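Local atomic coordinates of phosphoribosylformylglycinamidine synthase 2 (Thermus thermophilus, PDB entry 3VIU), a protein that belongs to the PurM-like (AIR synthase-related) family, repeats the N- and C-terminal domains of that fold within one chain, and binds ADP and magnesium. Residues Q20-R24 with E354-A359; P95-A100 with V141-F147; R598-V602 with G681-R685. The contacts are given in a common frame with arbitrary orientation. Numbering follows the deposited sequence.

Contact 1: Q20-R24 with E354-A359; sequences QRLGR and EVPTEA
A helical segment followed by a glycine of positive phi can meet a strand that runs straight into a helix, and residues 20-24 and 354-359 do so with 291 Å² buried. Arg-21, near the end of helix 12-22, points toward the partner; its CA lies 6.2 Å from the CA of Ala-359. With chi1 and chi2 both m, its NH1 comes 3.2 Å from the CA of Ala-359, while NH2 is bonded to the backbone oxygen of Glu-362. Leu-22 (m, t) sets its CD2 3.3 Å from Pro-356 CD and 4.0 Å from Val-355 CB. Opposite Leu-22, strand 350-356 gives way to helix 357-361 at Pro-356, the N-cap residue. Gly-23, with positive phi, turns the chain. Arg-24 has an extended backbone, and its side chain (p, t, t) carries NH2 to a hydrogen bond with Glu-354 O (3.3 Å) and a salt bridge with Glu-30. The contact joins the N-terminal linker domain to the outermost strand of the first seven-stranded sheet, part of an AIR synthase-related C-terminal fold.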
ATOM      1  N   GLN A  20       7.021  -8.017 -36.469  1.00 45.04           N
ATOM      2  CA  GLN A  20       7.470  -6.798 -37.126  1.00 48.07           C
ATOM      3  C   GLN A  20       8.478  -6.023 -36.277  1.00 48.49           C
ATOM      4  O   GLN A  20       9.089  -5.067 -36.744  1.00 49.76           O
ATOM      5  CB  GLN A  20       6.272  -5.915 -37.500  1.00 50.52           C
ATOM      6  CG  GLN A  20       5.284  -5.648 -36.376  1.00 55.10           C
ATOM      7  CD  GLN A  20       3.989  -5.009 -36.873  1.00 58.03           C
ATOM      8  OE1 GLN A  20       3.265  -5.594 -37.685  1.00 58.81           O
ATOM      9  NE2 GLN A  20       3.694  -3.806 -36.386  1.00 59.65           N
ATOM     10  N   ARG A  21       8.656  -6.440 -35.027  1.00 48.41           N
ATOM     11  CA  ARG A  21       9.624  -5.796 -34.145  1.00 48.12           C
ATOM     12  C   ARG A  21      10.922  -6.594 -34.227  1.00 47.69           C
ATOM     13  O   ARG A  21      11.999  -6.073 -33.942  1.00 48.30           O
ATOM     14  CB  ARG A  21       9.145  -5.801 -32.692  1.00 48.93           C
ATOM     15  CG  ARG A  21       7.844  -5.066 -32.418  1.00 50.90           C
ATOM     16  CD  ARG A  21       8.002  -3.554 -32.363  1.00 49.79           C
ATOM     17  NE  ARG A  21       7.000  -2.990 -31.464  1.00 49.72           N
ATOM     18  CZ  ARG A  21       7.022  -3.143 -30.142  1.00 49.51           C
ATOM     19  NH1 ARG A  21       8.000  -3.829 -29.571  1.00 49.58           N
ATOM     20  NH2 ARG A  21       6.052  -2.638 -29.390  1.00 48.93           N
ATOM     21  N   LEU A  22      10.808  -7.867 -34.603  1.00 45.70           N
ATOM     22  CA  LEU A  22      11.966  -8.748 -34.723  1.00 44.49           C
ATOM     23  C   LEU A  22      12.401  -8.902 -36.178  1.00 44.38           C
ATOM     24  O   LEU A  22      13.491  -9.399 -36.453  1.00 44.34           O
ATOM     25  CB  LEU A  22      11.652 -10.143 -34.173  1.00 43.08           C
ATOM     26  CG  LEU A  22      11.178 -10.333 -32.732  1.00 42.24           C
ATOM     27  CD1 LEU A  22      11.020 -11.818 -32.463  1.00 39.70           C
ATOM     28  CD2 LEU A  22      12.171  -9.725 -31.764  1.00 41.82           C
ATOM     29  N   GLY A  23      11.545  -8.482 -37.105  1.00 44.43           N
ATOM     30  CA  GLY A  23      11.870  -8.618 -38.512  1.00 44.60           C
ATOM     31  C   GLY A  23      11.926 -10.092 -38.876  1.00 44.56           C
ATOM     32  O   GLY A  23      12.494 -10.473 -39.900  1.00 43.98           O
ATOM     33  N   ARG A  24      11.335 -10.916 -38.014  1.00 44.56           N
ATOM     34  CA  ARG A  24      11.287 -12.364 -38.194  1.00 44.52           C
ATOM     35  C   ARG A  24      10.376 -12.955 -37.120  1.00 44.77           C
ATOM     36  O   ARG A  24       9.929 -12.244 -36.218  1.00 45.51           O
ATOM     37  CB  ARG A  24      12.685 -12.972 -38.046  1.00 43.97           C
ATOM     38  CG  ARG A  24      13.191 -13.002 -36.609  1.00 44.40           C
ATOM     39  CD  ARG A  24      14.505 -13.757 -36.476  1.00 42.97           C
ATOM     40  NE  ARG A  24      14.800 -14.079 -35.083  1.00 42.58           N
ATOM     41  CZ  ARG A  24      15.036 -13.175 -34.138  1.00 42.40           C
ATOM     42  NH1 ARG A  24      15.013 -11.881 -34.438  1.00 42.36           N
ATOM     43  NH2 ARG A  24      15.287 -13.564 -32.893  1.00 39.31           N
ATOM     44  N   GLU A 354      17.434 -14.069 -28.806  1.00 27.93           N
ATOM     45  CA  GLU A 354      18.067 -12.781 -29.008  1.00 29.72           C
ATOM     46  C   GLU A 354      17.013 -11.822 -29.519  1.00 30.49           C
ATOM     47  O   GLU A 354      16.833 -11.653 -30.726  1.00 32.63           O
ATOM     48  CB  GLU A 354      19.210 -12.905 -30.016  1.00 30.91           C
ATOM     49  CG  GLU A 354      19.795 -11.575 -30.451  1.00 34.49           C
ATOM     50  CD  GLU A 354      21.104 -11.730 -31.187  1.00 35.91           C
ATOM     51  OE1 GLU A 354      22.140 -11.952 -30.520  1.00 36.78           O
ATOM     52  OE2 GLU A 354      21.091 -11.638 -32.434  1.00 38.40           O
ATOM     53  N   VAL A 355      16.304 -11.197 -28.592  1.00 28.83           N
ATOM     54  CA  VAL A 355      15.259 -10.271 -28.972  1.00 27.88           C
ATOM     55  C   VAL A 355      15.657  -8.871 -28.550  1.00 27.56           C
ATOM     56  O   VAL A 355      16.346  -8.690 -27.546  1.00 27.84           O
ATOM     57  CB  VAL A 355      13.930 -10.659 -28.307  1.00 26.85           C
ATOM     58  CG1 VAL A 355      13.709 -12.159 -28.451  1.00 27.01           C
ATOM     59  CG2 VAL A 355      13.936 -10.266 -26.853  1.00 26.82           C
ATOM     60  N   PRO A 356      15.259  -7.860 -29.334  1.00 26.58           N
ATOM     61  CA  PRO A 356      15.611  -6.483 -28.976  1.00 26.84           C
ATOM     62  C   PRO A 356      15.006  -6.119 -27.617  1.00 27.43           C
ATOM     63  O   PRO A 356      13.874  -6.496 -27.317  1.00 27.63           O
ATOM     64  CB  PRO A 356      15.016  -5.669 -30.125  1.00 25.29           C
ATOM     65  CG  PRO A 356      15.118  -6.613 -31.283  1.00 24.39           C
ATOM     66  CD  PRO A 356      14.669  -7.922 -30.682  1.00 24.49           C
ATOM     67  N   THR A 357      15.774  -5.397 -26.803  1.00 27.28           N
ATOM     68  CA  THR A 357      15.324  -4.980 -25.481  1.00 27.63           C
ATOM     69  C   THR A 357      14.027  -4.176 -25.565  1.00 29.66           C
ATOM     70  O   THR A 357      13.067  -4.462 -24.850  1.00 30.03           O
ATOM     71  CB  THR A 357      16.397  -4.125 -24.775  1.00 26.14           C
ATOM     72  OG1 THR A 357      16.683  -2.967 -25.569  1.00 28.19           O
ATOM     73  CG2 THR A 357      17.674  -4.924 -24.586  1.00 24.22           C
ATOM     74  N   GLU A 358      13.997  -3.179 -26.444  1.00 31.16           N
ATOM     75  CA  GLU A 358      12.803  -2.349 -26.608  1.00 32.61           C
ATOM     76  C   GLU A 358      11.555  -3.183 -26.885  1.00 31.71           C
ATOM     77  O   GLU A 358      10.484  -2.918 -26.342  1.00 30.35           O
ATOM     78  CB  GLU A 358      12.981  -1.359 -27.757  1.00 34.64           C
ATOM     79  CG  GLU A 358      11.793  -0.425 -27.906  1.00 39.23           C
ATOM     80  CD  GLU A 358      11.778   0.313 -29.224  1.00 41.43           C
ATOM     81  OE1 GLU A 358      11.552  -0.339 -30.266  1.00 43.32           O
ATOM     82  OE2 GLU A 358      11.993   1.541 -29.216  1.00 42.55           O
ATOM     83  N   ALA A 359      11.702  -4.186 -27.742  1.00 30.94           N
ATOM     84  CA  ALA A 359      10.587  -5.048 -28.106  1.00 31.41           C
ATOM     85  C   ALA A 359      10.000  -5.746 -26.889  1.00 31.45           C
ATOM     86  O   ALA A 359       8.793  -5.997 -26.819  1.00 31.21           O
ATOM     87  CB  ALA A 359      11.045  -6.088 -29.131  1.00 31.24           C
TER

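Contact 2: P95-A100 with V141-F147; sequences PFQGAA and VVSGIAF
Phe-96 lays its ring over the backbone of Gly-144, whose CA stands 3.7 Å from the ring centroid and 9° off the ring normal, a CH-pi contact made across two packed helices of a PurM-type N-terminal domain. Both segments are regular alpha-helix: 95-100 opens helix 95-112, and 141-147 belongs to helix 132-152. Their axes approach to 7.0 Å and cross at -44°, with N-to-C directions 44° apart. The CA pairs Phe-96 with Gly-144 (4.4 Å) and Pro-95 with Val-141 (4.9 Å) fix the register. Such closeness depends on small residues: a CB on Gly-144 would clash with Phe-96 O. Ala-99 points toward the partner helix, its CB 3.5 Å from Val-141 CB and 3.7 Å from Ile-145 CG1, and Ala-100 CB rests 3.4 Å from Gly-144 O. Chi1 of Phe-96 is t, which carries CE2 to 3.5 Å from Ser-143 CB and CZ to 3.9 Å from Phe-147 CB. The two phenyl rings meet obliquely, centroids 5.9 Å apart and planes at 34°. Val-141 and Ile-145 also touch strand 116-126, so helix 132-152 lies against the domain's sheet. No hydrogen bond crosses the interface; at the first turn of helix 95-112, alongside the middle of helix 132-152, Val-141 CA makes a CA-H...O contact with Pro-95 O at 3.5 Å.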
ATOM      1  N   PRO A  95      -3.486 -18.892   0.333  1.00 17.19           N
ATOM      2  CA  PRO A  95      -3.298 -17.708   1.179  1.00 15.88           C
ATOM      3  C   PRO A  95      -1.996 -17.600   1.951  1.00 16.04           C
ATOM      4  O   PRO A  95      -1.447 -16.504   2.086  1.00 15.09           O
ATOM      5  CB  PRO A  95      -4.517 -17.743   2.102  1.00 15.95           C
ATOM      6  CG  PRO A  95      -4.819 -19.193   2.208  1.00 16.72           C
ATOM      7  CD  PRO A  95      -4.652 -19.671   0.788  1.00 17.33           C
ATOM      8  N   PHE A  96      -1.491 -18.718   2.451  1.00 14.77           N
ATOM      9  CA  PHE A  96      -0.260 -18.662   3.219  1.00 17.57           C
ATOM     10  C   PHE A  96       0.952 -18.292   2.366  1.00 18.46           C
ATOM     11  O   PHE A  96       1.665 -17.345   2.678  1.00 21.06           O
ATOM     12  CB  PHE A  96      -0.023 -19.992   3.954  1.00 15.31           C
ATOM     13  CG  PHE A  96       1.065 -19.929   4.995  1.00 14.23           C
ATOM     14  CD1 PHE A  96       2.403 -20.028   4.634  1.00 13.72           C
ATOM     15  CD2 PHE A  96       0.745 -19.776   6.343  1.00 15.21           C
ATOM     16  CE1 PHE A  96       3.412 -19.982   5.599  1.00 13.40           C
ATOM     17  CE2 PHE A  96       1.740 -19.729   7.321  1.00 15.09           C
ATOM     18  CZ  PHE A  96       3.077 -19.832   6.950  1.00 13.72           C
ATOM     19  N   GLN A  97       1.190 -19.023   1.288  1.00 20.41           N
ATOM     20  CA  GLN A  97       2.337 -18.724   0.449  1.00 21.40           C
ATOM     21  C   GLN A  97       2.134 -17.412  -0.294  1.00 22.29           C
ATOM     22  O   GLN A  97       3.072 -16.632  -0.459  1.00 22.61           O
ATOM     23  CB  GLN A  97       2.578 -19.851  -0.551  1.00 24.88           C
ATOM     24  CG  GLN A  97       3.703 -19.563  -1.546  1.00 30.83           C
ATOM     25  CD  GLN A  97       3.217 -19.553  -2.986  1.00 33.15           C
ATOM     26  OE1 GLN A  97       2.296 -18.814  -3.337  1.00 34.55           O
ATOM     27  NE2 GLN A  97       3.839 -20.378  -3.829  1.00 35.82           N
ATOM     28  N   GLY A  98       0.909 -17.169  -0.741  1.00 21.56           N
ATOM     29  CA  GLY A  98       0.630 -15.944  -1.464  1.00 22.25           C
ATOM     30  C   GLY A  98       1.032 -14.700  -0.689  1.00 22.48           C
ATOM     31  O   GLY A  98       1.748 -13.841  -1.205  1.00 23.34           O
ATOM     32  N   ALA A  99       0.573 -14.605   0.554  1.00 20.89           N
ATOM     33  CA  ALA A  99       0.875 -13.457   1.402  1.00 19.70           C
ATOM     34  C   ALA A  99       2.358 -13.358   1.756  1.00 18.81           C
ATOM     35  O   ALA A  99       2.959 -12.288   1.661  1.00 18.56           O
ATOM     36  CB  ALA A  99       0.041 -13.523   2.673  1.00 17.10           C
ATOM     37  N   ALA A 100       2.941 -14.477   2.173  1.00 18.04           N
ATOM     38  CA  ALA A 100       4.350 -14.501   2.545  1.00 17.42           C
ATOM     39  C   ALA A 100       5.228 -14.081   1.370  1.00 16.89           C
ATOM     40  O   ALA A 100       6.201 -13.347   1.534  1.00 14.90           O
ATOM     41  CB  ALA A 100       4.736 -15.892   3.014  1.00 16.38           C
ATOM     42  N   VAL A 141      -3.430 -15.587   5.092  1.00 14.42           N
ATOM     43  CA  VAL A 141      -2.517 -14.490   4.787  1.00 14.54           C
ATOM     44  C   VAL A 141      -1.837 -13.883   6.007  1.00 15.22           C
ATOM     45  O   VAL A 141      -0.665 -13.542   5.928  1.00 15.57           O
ATOM     46  CB  VAL A 141      -3.177 -13.336   3.918  1.00 13.02           C
ATOM     47  CG1 VAL A 141      -4.357 -13.857   3.134  1.00  8.12           C
ATOM     48  CG2 VAL A 141      -3.551 -12.163   4.775  1.00 14.00           C
ATOM     49  N   VAL A 142      -2.528 -13.743   7.135  1.00 17.10           N
ATOM     50  CA  VAL A 142      -1.837 -13.170   8.288  1.00 18.41           C
ATOM     51  C   VAL A 142      -0.814 -14.173   8.847  1.00 19.44           C
ATOM     52  O   VAL A 142       0.234 -13.775   9.350  1.00 21.47           O
ATOM     53  CB  VAL A 142      -2.809 -12.711   9.412  1.00 18.63           C
ATOM     54  CG1 VAL A 142      -4.006 -12.008   8.804  1.00 17.64           C
ATOM     55  CG2 VAL A 142      -3.224 -13.883  10.278  1.00 20.70           C
ATOM     56  N   SER A 143      -1.110 -15.466   8.763  1.00 19.97           N
ATOM     57  CA  SER A 143      -0.159 -16.477   9.228  1.00 20.95           C
ATOM     58  C   SER A 143       1.086 -16.336   8.363  1.00 21.88           C
ATOM     59  O   SER A 143       2.204 -16.274   8.872  1.00 24.60           O
ATOM     60  CB  SER A 143      -0.704 -17.896   9.039  1.00 21.22           C
ATOM     61  OG  SER A 143      -1.797 -18.166   9.889  1.00 26.55           O
ATOM     62  N   GLY A 144       0.870 -16.293   7.048  1.00 20.69           N
ATOM     63  CA  GLY A 144       1.962 -16.168   6.099  1.00 19.08           C
ATOM     64  C   GLY A 144       2.732 -14.866   6.223  1.00 18.52           C
ATOM     65  O   GLY A 144       3.960 -14.851   6.116  1.00 18.00           O
ATOM     66  N   ILE A 145       2.014 -13.770   6.443  1.00 17.95           N
ATOM     67  CA  ILE A 145       2.644 -12.464   6.593  1.00 17.72           C
ATOM     68  C   ILE A 145       3.523 -12.460   7.842  1.00 18.29           C
ATOM     69  O   ILE A 145       4.654 -11.977   7.819  1.00 18.07           O
ATOM     70  CB  ILE A 145       1.580 -11.329   6.705  1.00 16.87           C
ATOM     71  CG1 ILE A 145       0.906 -11.111   5.348  1.00 15.23           C
ATOM     72  CG2 ILE A 145       2.234 -10.032   7.183  1.00 17.49           C
ATOM     73  CD1 ILE A 145      -0.089  -9.962   5.324  1.00 12.82           C
ATOM     74  N   ALA A 146       2.996 -13.002   8.932  1.00 20.95           N
ATOM     75  CA  ALA A 146       3.735 -13.061  10.191  1.00 23.42           C
ATOM     76  C   ALA A 146       4.983 -13.925  10.033  1.00 23.38           C
ATOM     77  O   ALA A 146       6.051 -13.596  10.555  1.00 24.47           O
ATOM     78  CB  ALA A 146       2.843 -13.630  11.306  1.00 21.91           C
ATOM     79  N   PHE A 147       4.839 -15.031   9.312  1.00 22.27           N
ATOM     80  CA  PHE A 147       5.951 -15.944   9.092  1.00 22.64           C
ATOM     81  C   PHE A 147       7.153 -15.285   8.434  1.00 21.72           C
ATOM     82  O   PHE A 147       8.270 -15.381   8.933  1.00 23.69           O
ATOM     83  CB  PHE A 147       5.505 -17.133   8.236  1.00 23.50           C
ATOM     84  CG  PHE A 147       6.645 -17.874   7.590  1.00 24.20           C
ATOM     85  CD1 PHE A 147       6.813 -17.847   6.205  1.00 23.84           C
ATOM     86  CD2 PHE A 147       7.562 -18.587   8.363  1.00 25.55           C
ATOM     87  CE1 PHE A 147       7.876 -18.522   5.594  1.00 22.31           C
ATOM     88  CE2 PHE A 147       8.630 -19.265   7.764  1.00 24.81           C
ATOM     89  CZ  PHE A 147       8.785 -19.232   6.375  1.00 22.32           C
TER

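Contact 3: R598-V602 with G681-R685; sequences REKAV and GLPYR
How one leucine can fasten a loop to a helix is seen in Leu-682, which has 74 Å² covered by residues 598-602, the greatest share in a contact of 198 Å². Its backbone is extended (phi -99°, psi 130°), and the m, t rotamer carries its two methyls to the helix. CD2 lies 3.7 Å from Arg-598 CD and 3.9 Å from Ala-601 CB, whereas CD1 reaches 3.8 Å from Ala-601 O and 4.0 Å from Val-602 CA. Ala-601, whose CB points toward the loop, leaves room for Leu-682 to sit against the helix. The CA atoms of Leu-682 and Val-602 are 7.5 Å apart, the nearest such pair. Arg-598, with 52 Å² covered, folds its side chain through t, p, p so that the guanidinium turns one face to Pro-683; NH2 stands 3.4 Å from Pro-683 CG, a van der Waals contact, and no hydrogen bond joins the two segments.

These residues belong to the second AIR synthase-related C-terminal domain, in which helix 596-611 packs beside a mixed sheet. Strand 684-690 is an inner strand of that sheet, and strand 563-567 runs antiparallel next to it. Val-602 and Leu-682 both touch Ile-567 of this neighbour, so the leucine is wedged between helix and sheet.

Gly-681, at positive phi, closes helix 670-679 with a Schellman motif and sends the chain toward the strand. Pro-683 (33 Å² covered) continues the extended path and is joined by a backbone hydrogen bond to Gly-568.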
ATOM      1  N   ARG A 598     -11.127  22.325   1.797  1.00 13.03           N
ATOM      2  CA  ARG A 598     -11.304  22.246   3.236  1.00 14.33           C
ATOM      3  C   ARG A 598     -10.325  21.206   3.793  1.00 15.11           C
ATOM      4  O   ARG A 598      -9.642  21.456   4.791  1.00 13.81           O
ATOM      5  CB  ARG A 598     -12.747  21.849   3.572  1.00 16.24           C
ATOM      6  CG  ARG A 598     -12.985  21.530   5.043  1.00 19.72           C
ATOM      7  CD  ARG A 598     -12.777  22.751   5.926  1.00 24.98           C
ATOM      8  NE  ARG A 598     -13.825  23.750   5.732  1.00 27.68           N
ATOM      9  CZ  ARG A 598     -15.104  23.569   6.046  1.00 30.17           C
ATOM     10  NH1 ARG A 598     -15.512  22.424   6.579  1.00 32.37           N
ATOM     11  NH2 ARG A 598     -15.983  24.530   5.808  1.00 32.62           N
ATOM     12  N   GLU A 599     -10.257  20.050   3.127  1.00 13.16           N
ATOM     13  CA  GLU A 599      -9.380  18.963   3.545  1.00 14.07           C
ATOM     14  C   GLU A 599      -7.947  19.438   3.746  1.00 14.22           C
ATOM     15  O   GLU A 599      -7.335  19.161   4.777  1.00 15.06           O
ATOM     16  CB  GLU A 599      -9.398  17.827   2.516  1.00 12.11           C
ATOM     17  CG  GLU A 599      -8.566  16.610   2.936  1.00 13.42           C
ATOM     18  CD  GLU A 599      -9.110  15.906   4.175  1.00 14.35           C
ATOM     19  OE1 GLU A 599      -8.328  15.652   5.113  1.00 17.00           O
ATOM     20  OE2 GLU A 599     -10.317  15.598   4.212  1.00 12.53           O
ATOM     21  N   LYS A 600      -7.421  20.159   2.761  1.00 14.00           N
ATOM     22  CA  LYS A 600      -6.054  20.674   2.828  1.00 14.93           C
ATOM     23  C   LYS A 600      -5.877  21.651   3.992  1.00 14.55           C
ATOM     24  O   LYS A 600      -4.897  21.576   4.736  1.00 16.11           O
ATOM     25  CB  LYS A 600      -5.690  21.365   1.505  1.00 15.06           C
ATOM     26  CG  LYS A 600      -4.284  21.956   1.450  1.00 16.22           C
ATOM     27  CD  LYS A 600      -3.941  22.399   0.031  1.00 20.10           C
ATOM     28  CE  LYS A 600      -2.493  22.869  -0.101  1.00 23.45           C
ATOM     29  NZ  LYS A 600      -2.238  24.205   0.522  1.00 25.41           N
ATOM     30  N   ALA A 601      -6.826  22.567   4.148  1.00 12.97           N
ATOM     31  CA  ALA A 601      -6.757  23.550   5.218  1.00 13.27           C
ATOM     32  C   ALA A 601      -6.817  22.880   6.594  1.00 13.79           C
ATOM     33  O   ALA A 601      -6.136  23.306   7.525  1.00 13.25           O
ATOM     34  CB  ALA A 601      -7.891  24.563   5.067  1.00 11.78           C
ATOM     35  N   VAL A 602      -7.627  21.834   6.720  1.00 13.41           N
ATOM     36  CA  VAL A 602      -7.740  21.123   7.991  1.00 14.47           C
ATOM     37  C   VAL A 602      -6.436  20.387   8.310  1.00 15.22           C
ATOM     38  O   VAL A 602      -5.979  20.394   9.459  1.00 15.27           O
ATOM     39  CB  VAL A 602      -8.912  20.094   7.971  1.00 15.40           C
ATOM     40  CG1 VAL A 602      -8.870  19.229   9.220  1.00 16.32           C
ATOM     41  CG2 VAL A 602     -10.252  20.820   7.905  1.00 13.58           C
ATOM     42  N   GLY A 681     -10.372  30.304   8.935  1.00 26.03           N
ATOM     43  CA  GLY A 681     -11.751  30.241   8.480  1.00 22.66           C
ATOM     44  C   GLY A 681     -12.340  28.842   8.572  1.00 21.67           C
ATOM     45  O   GLY A 681     -13.184  28.455   7.761  1.00 21.67           O
ATOM     46  N   LEU A 682     -11.904  28.081   9.570  1.00 19.65           N
ATOM     47  CA  LEU A 682     -12.372  26.711   9.743  1.00 18.73           C
ATOM     48  C   LEU A 682     -13.481  26.548  10.776  1.00 19.07           C
ATOM     49  O   LEU A 682     -13.379  27.042  11.900  1.00 19.62           O
ATOM     50  CB  LEU A 682     -11.199  25.801  10.124  1.00 15.99           C
ATOM     51  CG  LEU A 682     -10.069  25.598   9.110  1.00 15.50           C
ATOM     52  CD1 LEU A 682      -9.074  24.568   9.630  1.00 11.70           C
ATOM     53  CD2 LEU A 682     -10.658  25.135   7.785  1.00 17.21           C
ATOM     54  N   PRO A 683     -14.568  25.855  10.402  1.00 19.46           N
ATOM     55  CA  PRO A 683     -15.661  25.656  11.356  1.00 18.37           C
ATOM     56  C   PRO A 683     -15.094  24.762  12.445  1.00 19.57           C
ATOM     57  O   PRO A 683     -14.278  23.884  12.159  1.00 18.07           O
ATOM     58  CB  PRO A 683     -16.718  24.930  10.528  1.00 20.38           C
ATOM     59  CG  PRO A 683     -16.409  25.343   9.107  1.00 20.73           C
ATOM     60  CD  PRO A 683     -14.907  25.288   9.086  1.00 20.09           C
ATOM     61  N   TYR A 684     -15.498  24.992  13.687  1.00 20.06           N
ATOM     62  CA  TYR A 684     -15.005  24.180  14.794  1.00 22.37           C
ATOM     63  C   TYR A 684     -15.971  24.267  15.960  1.00 24.86           C
ATOM     64  O   TYR A 684     -16.888  25.092  15.960  1.00 25.63           O
ATOM     65  CB  TYR A 684     -13.613  24.657  15.237  1.00 21.66           C
ATOM     66  CG  TYR A 684     -13.615  25.913  16.085  1.00 21.80           C
ATOM     67  CD1 TYR A 684     -13.853  25.850  17.462  1.00 22.89           C
ATOM     68  CD2 TYR A 684     -13.394  27.165  15.515  1.00 21.33           C
ATOM     69  CE1 TYR A 684     -13.873  27.001  18.248  1.00 21.21           C
ATOM     70  CE2 TYR A 684     -13.414  28.327  16.294  1.00 24.14           C
ATOM     71  CZ  TYR A 684     -13.654  28.235  17.659  1.00 23.48           C
ATOM     72  OH  TYR A 684     -13.686  29.374  18.432  1.00 24.62           O
ATOM     73  N   ARG A 685     -15.761  23.406  16.950  1.00 27.22           N
ATOM     74  CA  ARG A 685     -16.602  23.384  18.141  1.00 27.72           C
ATOM     75  C   ARG A 685     -15.876  22.827  19.349  1.00 26.37           C
ATOM     76  O   ARG A 685     -15.024  21.943  19.234  1.00 26.32           O
ATOM     77  CB  ARG A 685     -17.859  22.541  17.909  1.00 30.79           C
ATOM     78  CG  ARG A 685     -18.996  23.252  17.186  1.00 36.76           C
ATOM     79  CD  ARG A 685     -20.347  22.846  17.780  1.00 38.33           C
ATOM     80  NE  ARG A 685     -20.527  23.371  19.134  1.00 39.61           N
ATOM     81  CZ  ARG A 685     -20.988  22.665  20.165  1.00 39.59           C
ATOM     82  NH1 ARG A 685     -21.323  21.386  20.017  1.00 36.58           N
ATOM     83  NH2 ARG A 685     -21.109  23.243  21.353  1.00 40.06           N
TER

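The three contacts sample a chain built from two similar halves, each with a six-stranded sheet in its N-terminal domain and a seven-stranded one in its C-terminal domain. Contact 2 is nested within the loop that contact 1 closes; contact 3 follows later. Contact 1 bridges the linker region and the edge strand of the first seven-stranded sheet. Contacts 2 and 3 each lie within one domain, in different halves: contact 2 packs helices in the first N-terminal domain, and contact 3 packs a helix against the loop leading into an inner strand of the second seven-stranded sheet. Centres are 39 Å (1 and 2), 41 Å (2 and 3) and 56 Å (1 and 3) apart, and contact 3 lies across the chain's centre from both others.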